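Local coordinates for protein glycosyltransferase Gtf1 (PDB 5E9T) that is a glycosyltransferase of the GT-B clan that carries an extended beta-sheet domain and assembles with its stabilizing partner Gtf2, at residues V239-S247 and W258-F266. The protein carries 1 engineered substitution. Numbering follows the deposited sequence.
Sequences VVVHAEHFS and WNNFYDYQF
F246 pairs with W258 as an antiparallel, non-hydrogen-bonded bridge, while strand 239-241 and helix 260-266 approach to 9.9 Å between axes, with N-to-C directions at 145°. Y262 reaches from the first turn of the helix to V240-H242. Its phenol oxygen OH accepts the backbone N-H of H242 at 2.7 Å, and V241 lies across one ring face, CG1 3.8 Å from the Y262 centroid. V240 O comes in the ring plane, 3.2 Å from Y262 CE1, so the ring is bonded at its hydroxyl, packed on one face and approached at its edge. This is a beta-to-alpha connection in a Rossmann-like domain of a GT-B glycosyltransferase: strand 236-241 is an inner strand of the parallel sheet, and the chain returns through a loop closed by a short, weakly bonded antiparallel pair to the helix that packs back on it. H245 O accepts the nearly straight bond of N259 N (2.7 Å) from above its carbonyl plane. H245 CB touches F266 CE2 (3.6 Å), the two rings oblique with planes at 88°; H245 NE2 is bonded to Q289. Q265 CG lies 3.6 Å from V239 CG1, and the bend at chi2 beyond it turns NE2 back to F261 O.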
# COMPACT_ATOMS: atom_id res chain seq x y z
N VAL A 239 18.09 20.32 -11.53
CA VAL A 239 17.30 20.90 -10.45
C VAL A 239 17.69 22.37 -10.32
O VAL A 239 18.87 22.68 -10.11
CB VAL A 239 17.53 20.17 -9.11
CG1 VAL A 239 16.94 20.96 -7.96
CG2 VAL A 239 16.95 18.76 -9.16
N VAL A 240 16.71 23.26 -10.42
CA VAL A 240 16.96 24.70 -10.42
C VAL A 240 16.68 25.25 -9.02
O VAL A 240 15.68 24.90 -8.39
CB VAL A 240 16.09 25.41 -11.48
CG1 VAL A 240 16.29 26.91 -11.41
CG2 VAL A 240 16.44 24.90 -12.86
N VAL A 241 17.57 26.12 -8.55
CA VAL A 241 17.46 26.75 -7.23
C VAL A 241 16.99 28.18 -7.44
O VAL A 241 17.71 29.00 -8.02
CB VAL A 241 18.80 26.70 -6.48
CG1 VAL A 241 18.58 26.92 -5.00
CG2 VAL A 241 19.52 25.39 -6.74
N HIS A 242 15.76 28.48 -7.01
CA HIS A 242 15.19 29.80 -7.25
C HIS A 242 15.31 30.80 -6.11
O HIS A 242 15.22 32.01 -6.36
CB HIS A 242 13.71 29.66 -7.61
CG HIS A 242 13.48 29.07 -8.96
ND1 HIS A 242 13.43 29.84 -10.10
CD2 HIS A 242 13.32 27.79 -9.35
CE1 HIS A 242 13.23 29.05 -11.14
NE2 HIS A 242 13.16 27.81 -10.72
N ALA A 243 15.56 30.36 -4.88
CA ALA A 243 15.60 31.28 -3.76
C ALA A 243 16.86 31.01 -2.95
O ALA A 243 17.68 30.19 -3.38
CB ALA A 243 14.35 31.14 -2.89
N GLU A 244 17.05 31.66 -1.81
CA GLU A 244 18.17 31.27 -0.97
C GLU A 244 17.93 29.86 -0.46
O GLU A 244 16.85 29.54 0.05
CB GLU A 244 18.39 32.24 0.19
CG GLU A 244 19.45 31.73 1.18
CD GLU A 244 20.87 32.21 0.86
OE1 GLU A 244 21.56 32.69 1.77
OE2 GLU A 244 21.29 32.10 -0.30
N HIS A 245 18.95 29.02 -0.62
CA HIS A 245 18.83 27.58 -0.49
C HIS A 245 19.11 27.06 0.92
O HIS A 245 19.09 25.84 1.12
CB HIS A 245 19.79 26.91 -1.46
CG HIS A 245 21.23 27.22 -1.17
ND1 HIS A 245 21.74 28.50 -1.23
CD2 HIS A 245 22.26 26.43 -0.79
CE1 HIS A 245 23.02 28.48 -0.91
NE2 HIS A 245 23.36 27.23 -0.65
N PHE A 246 19.38 27.93 1.88
CA PHE A 246 19.66 27.43 3.22
C PHE A 246 19.33 28.50 4.25
O PHE A 246 19.34 29.70 3.95
CB PHE A 246 21.12 26.99 3.36
CG PHE A 246 22.09 28.12 3.57
CD1 PHE A 246 22.48 28.92 2.51
CD2 PHE A 246 22.64 28.35 4.82
CE1 PHE A 246 23.38 29.96 2.70
CE2 PHE A 246 23.55 29.38 5.01
CZ PHE A 246 23.91 30.18 3.95
N SER A 247 19.02 28.05 5.46
CA SER A 247 18.80 28.93 6.60
C SER A 247 20.11 29.08 7.36
O SER A 247 20.58 28.13 7.99
CB SER A 247 17.70 28.39 7.51
OG SER A 247 17.67 29.09 8.74
N TRP A 258 19.29 23.17 5.17
CA TRP A 258 18.87 23.54 3.83
C TRP A 258 17.50 24.20 3.86
O TRP A 258 16.71 24.03 4.80
CB TRP A 258 18.81 22.31 2.91
CG TRP A 258 20.08 21.53 2.74
CD1 TRP A 258 20.27 20.21 3.01
CD2 TRP A 258 21.33 22.01 2.22
NE1 TRP A 258 21.55 19.83 2.70
CE2 TRP A 258 22.23 20.92 2.22
CE3 TRP A 258 21.79 23.25 1.77
CZ2 TRP A 258 23.54 21.04 1.78
CZ3 TRP A 258 23.09 23.36 1.33
CH2 TRP A 258 23.96 22.26 1.35
N ASN A 259 17.22 24.97 2.81
CA ASN A 259 15.84 25.32 2.49
C ASN A 259 15.06 24.03 2.25
O ASN A 259 15.51 23.16 1.50
CB ASN A 259 15.81 26.22 1.26
CG ASN A 259 14.44 26.84 0.99
OD1 ASN A 259 14.33 27.77 0.20
ND2 ASN A 259 13.41 26.35 1.66
N ASN A 260 13.90 23.91 2.89
CA ASN A 260 13.15 22.66 2.79
C ASN A 260 12.70 22.37 1.36
O ASN A 260 12.50 21.20 1.00
CB ASN A 260 11.94 22.67 3.73
CG ASN A 260 10.88 23.69 3.34
OD1 ASN A 260 11.05 24.44 2.38
ND2 ASN A 260 9.79 23.71 4.09
N PHE A 261 12.54 23.40 0.54
CA PHE A 261 12.13 23.16 -0.84
C PHE A 261 13.26 22.59 -1.68
O PHE A 261 13.00 22.07 -2.77
CB PHE A 261 11.59 24.45 -1.46
CG PHE A 261 10.31 24.92 -0.83
CD1 PHE A 261 9.13 24.20 -1.00
CD2 PHE A 261 10.27 26.07 -0.06
CE1 PHE A 261 7.95 24.62 -0.42
CE2 PHE A 261 9.08 26.49 0.52
CZ PHE A 261 7.93 25.76 0.34
N TYR A 262 14.52 22.75 -1.26
CA TYR A 262 15.64 22.09 -1.91
C TYR A 262 16.26 20.94 -1.12
O TYR A 262 17.19 20.30 -1.63
CB TYR A 262 16.68 23.15 -2.28
CG TYR A 262 16.03 24.23 -3.09
CD1 TYR A 262 15.89 24.10 -4.47
CD2 TYR A 262 15.50 25.36 -2.49
CE1 TYR A 262 15.27 25.07 -5.22
CE2 TYR A 262 14.87 26.33 -3.23
CZ TYR A 262 14.76 26.19 -4.60
OH TYR A 262 14.14 27.17 -5.34
N ASP A 263 15.78 20.65 0.09
CA ASP A 263 16.46 19.67 0.94
C ASP A 263 16.52 18.29 0.28
O ASP A 263 17.57 17.64 0.27
CB ASP A 263 15.77 19.58 2.30
CG ASP A 263 16.62 18.87 3.35
OD1 ASP A 263 17.27 17.87 3.00
OD2 ASP A 263 16.63 19.32 4.51
N TYR A 264 15.39 17.84 -0.28
CA TYR A 264 15.38 16.54 -0.95
C TYR A 264 16.38 16.50 -2.10
O TYR A 264 17.17 15.56 -2.23
CB TYR A 264 13.98 16.20 -1.45
CG TYR A 264 13.94 14.87 -2.19
CD1 TYR A 264 13.83 13.68 -1.49
CD2 TYR A 264 14.04 14.81 -3.57
CE1 TYR A 264 13.81 12.47 -2.14
CE2 TYR A 264 14.02 13.60 -4.24
CZ TYR A 264 13.90 12.43 -3.51
OH TYR A 264 13.88 11.21 -4.15
N GLN A 265 16.34 17.52 -2.96
CA GLN A 265 17.23 17.54 -4.11
C GLN A 265 18.69 17.57 -3.68
O GLN A 265 19.54 16.91 -4.29
CB GLN A 265 16.91 18.74 -5.01
CG GLN A 265 15.44 18.86 -5.40
CD GLN A 265 14.61 19.66 -4.40
OE1 GLN A 265 14.46 19.27 -3.24
NE2 GLN A 265 14.08 20.80 -4.85
N PHE A 266 19.01 18.32 -2.62
CA PHE A 266 20.39 18.40 -2.15
C PHE A 266 20.83 17.08 -1.53
O PHE A 266 21.91 16.57 -1.84
CB PHE A 266 20.55 19.54 -1.14
CG PHE A 266 20.47 20.92 -1.75
CD1 PHE A 266 20.71 21.11 -3.11
CD2 PHE A 266 20.17 22.02 -0.97
CE1 PHE A 266 20.64 22.37 -3.67
CE2 PHE A 266 20.10 23.29 -1.52
CZ PHE A 266 20.33 23.46 -2.88